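Putative glycosyl hydrolase (Bacteroides thetaiotaomicron VPI-5482, PDB 3K11) is probably a glycosyl hydrolase of family 88, although its substrate and precise reaction have not been established. Local coordinates at residues Y248-V253 with A265-W270; N192-Q195 with L199-D202. All coordinates share one frame; numbering follows the deposited sequence.

Contact 1: residues Y248-V253 with A265-W270. With EDO (1,2-ethanediol), chain H.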
loop_
_atom_site.group_PDB
_atom_site.type_symbol
_atom_site.label_atom_id
_atom_site.label_comp_id
_atom_site.label_asym_id
_atom_site.label_seq_id
_atom_site.Cartn_x
_atom_site.Cartn_y
_atom_site.Cartn_z
ATOM N N TYR A 248 -5.602 14.632 -3.877
ATOM C CA TYR A 248 -5.210 15.523 -4.941
ATOM C C TYR A 248 -3.786 15.283 -5.385
ATOM O O TYR A 248 -2.907 14.986 -4.571
ATOM C CB TYR A 248 -5.260 16.943 -4.446
ATOM C CG TYR A 248 -6.650 17.564 -4.351
ATOM C CD1 TYR A 248 -7.393 17.462 -3.191
ATOM C CD2 TYR A 248 -7.196 18.273 -5.412
ATOM C CE1 TYR A 248 -8.612 18.052 -3.070
ATOM C CE2 TYR A 248 -8.438 18.850 -5.296
ATOM C CZ TYR A 248 -9.133 18.750 -4.129
ATOM O OH TYR A 248 -10.364 19.346 -4.036
ATOM N N ARG A 249 -3.570 15.418 -6.695
ATOM C CA ARG A 249 -2.206 15.482 -7.219
ATOM C C ARG A 249 -1.562 16.859 -6.906
ATOM O O ARG A 249 -2.236 17.879 -6.909
ATOM C CB ARG A 249 -2.164 15.179 -8.707
ATOM C CG ARG A 249 -3.171 15.809 -9.535
ATOM C CD ARG A 249 -2.975 15.550 -11.046
ATOM N NE ARG A 249 -3.306 14.197 -11.448
ATOM C CZ ARG A 249 -4.513 13.667 -11.592
ATOM N NH1 ARG A 249 -5.626 14.283 -11.310
ATOM N NH2 ARG A 249 -4.602 12.432 -11.983
ATOM N N HIS A 250 -0.257 16.889 -6.676
ATOM C CA HIS A 250 0.442 18.165 -6.426
ATOM C C HIS A 250 0.476 19.062 -7.660
ATOM O O HIS A 250 0.392 20.275 -7.550
ATOM C CB HIS A 250 1.879 17.919 -5.947
ATOM C CG HIS A 250 2.596 19.154 -5.523
ATOM N ND1 HIS A 250 3.980 19.266 -5.543
ATOM C CD2 HIS A 250 2.123 20.335 -5.070
ATOM C CE1 HIS A 250 4.319 20.470 -5.101
ATOM N NE2 HIS A 250 3.212 21.143 -4.805
ATOM N N GLY A 251 0.604 18.448 -8.836
ATOM C CA GLY A 251 0.730 19.241 -10.041
ATOM C C GLY A 251 -0.039 18.735 -11.225
ATOM O O GLY A 251 -0.420 17.551 -11.341
ATOM N N TRP A 252 -0.233 19.643 -12.156
ATOM C CA TRP A 252 -0.983 19.363 -13.400
ATOM C C TRP A 252 -0.463 20.277 -14.486
ATOM O O TRP A 252 -0.647 21.477 -14.413
ATOM C CB TRP A 252 -2.472 19.635 -13.181
ATOM C CG TRP A 252 -3.380 19.245 -14.298
ATOM C CD1 TRP A 252 -4.011 18.030 -14.478
ATOM C CD2 TRP A 252 -3.838 20.097 -15.375
ATOM N NE1 TRP A 252 -4.789 18.076 -15.604
ATOM C CE2 TRP A 252 -4.713 19.338 -16.158
ATOM C CE3 TRP A 252 -3.589 21.436 -15.725
ATOM C CZ2 TRP A 252 -5.357 19.866 -17.273
ATOM C CZ3 TRP A 252 -4.247 21.952 -16.814
ATOM C CH2 TRP A 252 -5.080 21.164 -17.589
ATOM N N VAL A 253 0.144 19.684 -15.509
ATOM C CA VAL A 253 0.672 20.436 -16.650
ATOM C C VAL A 253 -0.280 20.285 -17.824
ATOM O O VAL A 253 -0.561 19.185 -18.299
ATOM C CB VAL A 253 2.097 19.952 -17.048
ATOM C CG1 VAL A 253 2.599 20.701 -18.304
ATOM C CG2 VAL A 253 3.061 20.188 -15.824
ATOM N N ALA A 265 1.765 15.522 0.856
ATOM C CA ALA A 265 0.935 15.813 2.056
ATOM C C ALA A 265 0.707 17.261 2.350
ATOM O O ALA A 265 -0.455 17.661 2.563
ATOM C CB ALA A 265 1.498 15.059 3.323
ATOM N N ARG A 266 1.741 18.108 2.319
ATOM C CA ARG A 266 1.466 19.497 2.664
ATOM C C ARG A 266 0.498 20.140 1.678
ATOM O O ARG A 266 -0.445 20.770 2.103
ATOM C CB ARG A 266 2.722 20.332 2.800
ATOM C CG ARG A 266 2.355 21.797 3.099
ATOM C CD ARG A 266 3.427 22.604 3.779
ATOM N NE ARG A 266 4.602 22.797 2.954
ATOM C CZ ARG A 266 5.841 22.478 3.313
ATOM N NH1 ARG A 266 6.119 21.937 4.489
ATOM N NH2 ARG A 266 6.838 22.766 2.470
ATOM N N ALA A 267 0.684 19.944 0.382
ATOM C CA ALA A 267 -0.201 20.572 -0.607
ATOM C C ALA A 267 -1.593 19.967 -0.498
ATOM O O ALA A 267 -2.581 20.653 -0.717
ATOM C CB ALA A 267 0.370 20.446 -2.044
ATOM N N ASN A 268 -1.703 18.679 -0.142
ATOM C CA ASN A 268 -3.015 18.120 0.135
ATOM C C ASN A 268 -3.622 18.793 1.341
ATOM O O ASN A 268 -4.817 19.102 1.350
ATOM C CB ASN A 268 -2.947 16.596 0.304
ATOM C CG ASN A 268 -3.230 15.890 -1.008
ATOM O OD1 ASN A 268 -4.398 15.534 -1.279
ATOM N ND2 ASN A 268 -2.197 15.774 -1.883
ATOM N N GLY A 269 -2.786 19.163 2.317
ATOM C CA GLY A 269 -3.251 19.991 3.428
ATOM C C GLY A 269 -3.748 21.341 2.938
ATOM O O GLY A 269 -4.818 21.795 3.332
ATOM N N TRP A 270 -3.008 22.001 2.076
ATOM C CA TRP A 270 -3.460 23.276 1.549
ATOM C C TRP A 270 -4.832 23.175 0.863
ATOM O O TRP A 270 -5.644 24.055 0.999
ATOM C CB TRP A 270 -2.446 23.837 0.567
ATOM C CG TRP A 270 -1.128 24.272 1.152
ATOM C CD1 TRP A 270 0.110 24.202 0.523
ATOM C CD2 TRP A 270 -0.884 24.848 2.438
ATOM N NE1 TRP A 270 1.061 24.688 1.354
ATOM C CE2 TRP A 270 0.488 25.079 2.531
ATOM C CE3 TRP A 270 -1.691 25.186 3.520
ATOM C CZ2 TRP A 270 1.072 25.619 3.653
ATOM C CZ3 TRP A 270 -1.096 25.732 4.649
ATOM C CH2 TRP A 270 0.278 25.922 4.703
HETATM C C1 EDO H . -4.265 8.347 -10.976
HETATM O O1 EDO H . -5.306 8.733 -11.896
HETATM C C2 EDO H . -3.161 9.394 -10.879
HETATM O O2 EDO H . -2.770 9.995 -12.124
#

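Contact 2: residues N192-Q195 with L199-D202. With EDO (1,2-ethanediol), chain J.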
loop_
_atom_site.group_PDB
_atom_site.type_symbol
_atom_site.label_atom_id
_atom_site.label_comp_id
_atom_site.label_asym_id
_atom_site.label_seq_id
_atom_site.Cartn_x
_atom_site.Cartn_y
_atom_site.Cartn_z
ATOM N N ASN A 192 3.809 29.437 -14.954
ATOM C CA ASN A 192 4.579 28.972 -16.112
ATOM C C ASN A 192 5.903 28.316 -15.655
ATOM O O ASN A 192 6.837 28.163 -16.432
ATOM C CB ASN A 192 4.775 30.126 -17.097
ATOM C CG ASN A 192 3.518 30.424 -17.830
ATOM O OD1 ASN A 192 2.961 29.549 -18.495
ATOM N ND2 ASN A 192 3.010 31.637 -17.657
ATOM N N ARG A 193 5.951 27.914 -14.384
ATOM C CA ARG A 193 7.036 27.105 -13.865
ATOM C C ARG A 193 6.433 25.942 -13.141
ATOM O O ARG A 193 5.379 26.100 -12.534
ATOM C CB ARG A 193 7.952 27.858 -12.897
ATOM C CG ARG A 193 7.355 28.159 -11.525
ATOM C CD ARG A 193 8.266 29.060 -10.706
ATOM N NE ARG A 193 7.876 29.179 -9.279
ATOM C CZ ARG A 193 8.244 28.327 -8.332
ATOM N NH1 ARG A 193 8.975 27.267 -8.614
ATOM N NH2 ARG A 193 7.848 28.524 -7.094
ATOM N N PRO A 194 7.067 24.771 -13.225
ATOM C CA PRO A 194 8.278 24.458 -14.027
ATOM C C PRO A 194 8.039 24.270 -15.509
ATOM O O PRO A 194 9.000 24.031 -16.251
ATOM C CB PRO A 194 8.774 23.164 -13.386
ATOM C CG PRO A 194 7.530 22.487 -12.923
ATOM C CD PRO A 194 6.651 23.616 -12.409
ATOM N N GLN A 195 6.774 24.342 -15.928
ATOM C CA GLN A 195 6.366 24.143 -17.292
ATOM C C GLN A 195 5.296 25.201 -17.584
ATOM O O GLN A 195 4.706 25.782 -16.659
ATOM C CB GLN A 195 5.740 22.770 -17.500
ATOM C CG GLN A 195 6.668 21.568 -17.212
ATOM C CD GLN A 195 7.782 21.352 -18.242
ATOM O OE1 GLN A 195 7.761 21.938 -19.345
ATOM N NE2 GLN A 195 8.777 20.498 -17.881
ATOM N N LEU A 199 -0.704 23.996 -13.193
ATOM C CA LEU A 199 -1.431 24.217 -11.980
ATOM C C LEU A 199 -0.652 23.575 -10.830
ATOM O O LEU A 199 -0.245 22.441 -10.938
ATOM C CB LEU A 199 -2.831 23.652 -12.041
ATOM C CG LEU A 199 -3.815 24.208 -13.073
ATOM C CD1 LEU A 199 -5.206 23.507 -12.929
ATOM C CD2 LEU A 199 -3.913 25.779 -12.966
ATOM N N TRP A 200 -0.532 24.333 -9.745
ATOM C CA TRP A 200 0.038 23.891 -8.469
ATOM C C TRP A 200 -1.077 23.753 -7.476
ATOM O O TRP A 200 -1.840 24.698 -7.253
ATOM C CB TRP A 200 0.992 24.953 -7.953
ATOM C CG TRP A 200 2.288 25.028 -8.669
ATOM C CD1 TRP A 200 2.505 25.283 -10.000
ATOM C CD2 TRP A 200 3.559 24.926 -8.062
ATOM N NE1 TRP A 200 3.847 25.312 -10.255
ATOM C CE2 TRP A 200 4.526 25.117 -9.083
ATOM C CE3 TRP A 200 3.983 24.687 -6.746
ATOM C CZ2 TRP A 200 5.906 25.103 -8.826
ATOM C CZ3 TRP A 200 5.346 24.633 -6.491
ATOM C CH2 TRP A 200 6.298 24.871 -7.523
ATOM N N LEU A 201 -1.161 22.598 -6.836
ATOM C CA LEU A 201 -2.188 22.380 -5.814
ATOM C C LEU A 201 -2.104 23.486 -4.759
ATOM O O LEU A 201 -3.134 23.949 -4.239
ATOM C CB LEU A 201 -2.005 20.995 -5.187
ATOM C CG LEU A 201 -3.086 20.525 -4.257
ATOM C CD1 LEU A 201 -4.464 20.531 -4.952
ATOM C CD2 LEU A 201 -2.714 19.109 -3.694
ATOM N N ASP A 202 -0.881 23.938 -4.438
ATOM C CA ASP A 202 -0.671 24.961 -3.415
ATOM C C ASP A 202 -1.481 26.202 -3.716
ATOM O O ASP A 202 -1.929 26.884 -2.779
ATOM C CB ASP A 202 0.801 25.406 -3.334
ATOM C CG ASP A 202 1.785 24.228 -3.178
ATOM O OD1 ASP A 202 1.796 23.363 -4.046
ATOM O OD2 ASP A 202 2.511 24.136 -2.161
HETATM C C1 EDO J . 10.000 26.354 -3.200
HETATM O O1 EDO J . 10.957 25.443 -3.763
HETATM C C2 EDO J . 8.731 26.427 -4.023
HETATM O O2 EDO J . 9.118 26.499 -5.390
#

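Contact 1: residues Y248-V253 with A265-W270
The first turns of helix 265-281 lie against strand 247-253, the central strand of a small antiparallel sheet, and the carboxamide of Asn-268 clasps the backbone of Tyr-248 there with two hydrogen bonds. Tyr-248 N gives its hydrogen to Asn-268 OD1 at 3.0 Å, in the plane of the Asn-268 side-chain carbonyl and on a lone pair of OD1. In return Asn-268 ND2 reaches Tyr-248 O at 2.9 Å, nearly straight (167°), with the donor tilted 26° from the plane of the Tyr-248 carbonyl. The side-chain amide thus satisfies the N-H and the C=O of one residue together. OD1 also accepts from His-299 NE2 and ND2 donates to Trp-264 O, so four bonds fix the rotation of this buried group. Tyr-248 turns its CB to Asn-268 OD1 (3.6 Å), while its ring leads off toward Phe-233 and Ala-237 of helix 222-240.

Two residues further on, His-250 has CG anti to the backbone N (chi1 -173°), which carries the imidazole alongside the helix. Its CD2 rests on Ala-267 CB at 3.5 Å, approached obliquely. Beyond this contact, the ring's ND1 is hydrogen-bonded with Tyr-387 OH. Arg-249 points the other way, where NH2 donates to O2 of a 1,2-ethanediol (chain H) at 3.1 Å and NE to His-259 O. A bidentate asparagine side chain thus ties the middle strand of the sheet to helix 265-281, within a mostly helical chain assigned to the six-hairpin glycosidase clan.

Contact 2: residues N192-Q195 with L199-D202
Arg-193 turns one face of its guanidinium to CZ2, at the benzo rim of the Trp-200 indole, in the loop that leads into the outer strand 198-200 of the three-stranded antiparallel sheet. The two planes are 57° apart, so this is a tilted contact, not a flat stack: CZ2 of Trp-200 lies 3.7 Å above the guanidinium plane, and NH1 of Arg-193 comes to 3.8 Å from Trp-200 CH2. The Arg-193 chain starts with CG between the backbone N and the carbonyl carbon (chi1 72°) and then runs extended to NE, which brings its end to the benzo rim.

The same residue also meets Trp-200 through its backbone. Trp-200 NE1 donates to Arg-193 O at 2.9 Å, with the acceptor close to the indole plane and an N-H...O angle of 162°. The carbonyl belongs to the cis peptide before Pro-194, whose CD packs obliquely on the indole, 4.0 Å from Trp-200 CZ2. A leucine in place of Trp-200 would probably leave Arg-193 O without its donor, the guanidinium without the ring edge it leans on, and CD of the cis Pro-194 without its apolar partner.

Arg-191 makes a cation-pi contact with the same indole. The outer end of Arg-193 faces the second subunit, where NH1 forms a salt bridge to Asp-423 OD2 of that neighbouring chain. A 1,2-ethanediol (chain J), also hydrogen-bonded to Asp-423 OD2 of the second subunit, takes at its O2 a hydrogen bond from Arg-193 NH2 at 2.9 Å and a weak one from NH1 at 3.3 Å.

In the fold
Contact 2 closes before contact 1 opens along the chain, yet their centres lie about 10 Å apart, on the same side of the chain's centre. They share one sheet: strand 198-200 of contact 2 runs antiparallel to strand 247-253 of contact 1, joined by Leu-199 N to Trp-252 O at 2.8 Å. Just past this pairing, Asp-202 OD1 and His-250 NE2 are 2.7 Å apart, a probable hydrogen bond. Leu-201 CD2 packs on Tyr-248 CB and Ala-267 O. The strands thus link helix 265-281 to the subunit interface: contact 2 has the larger part in it, and Val-253, at the far end of 248-253, packs on Ile-348 of the second subunit.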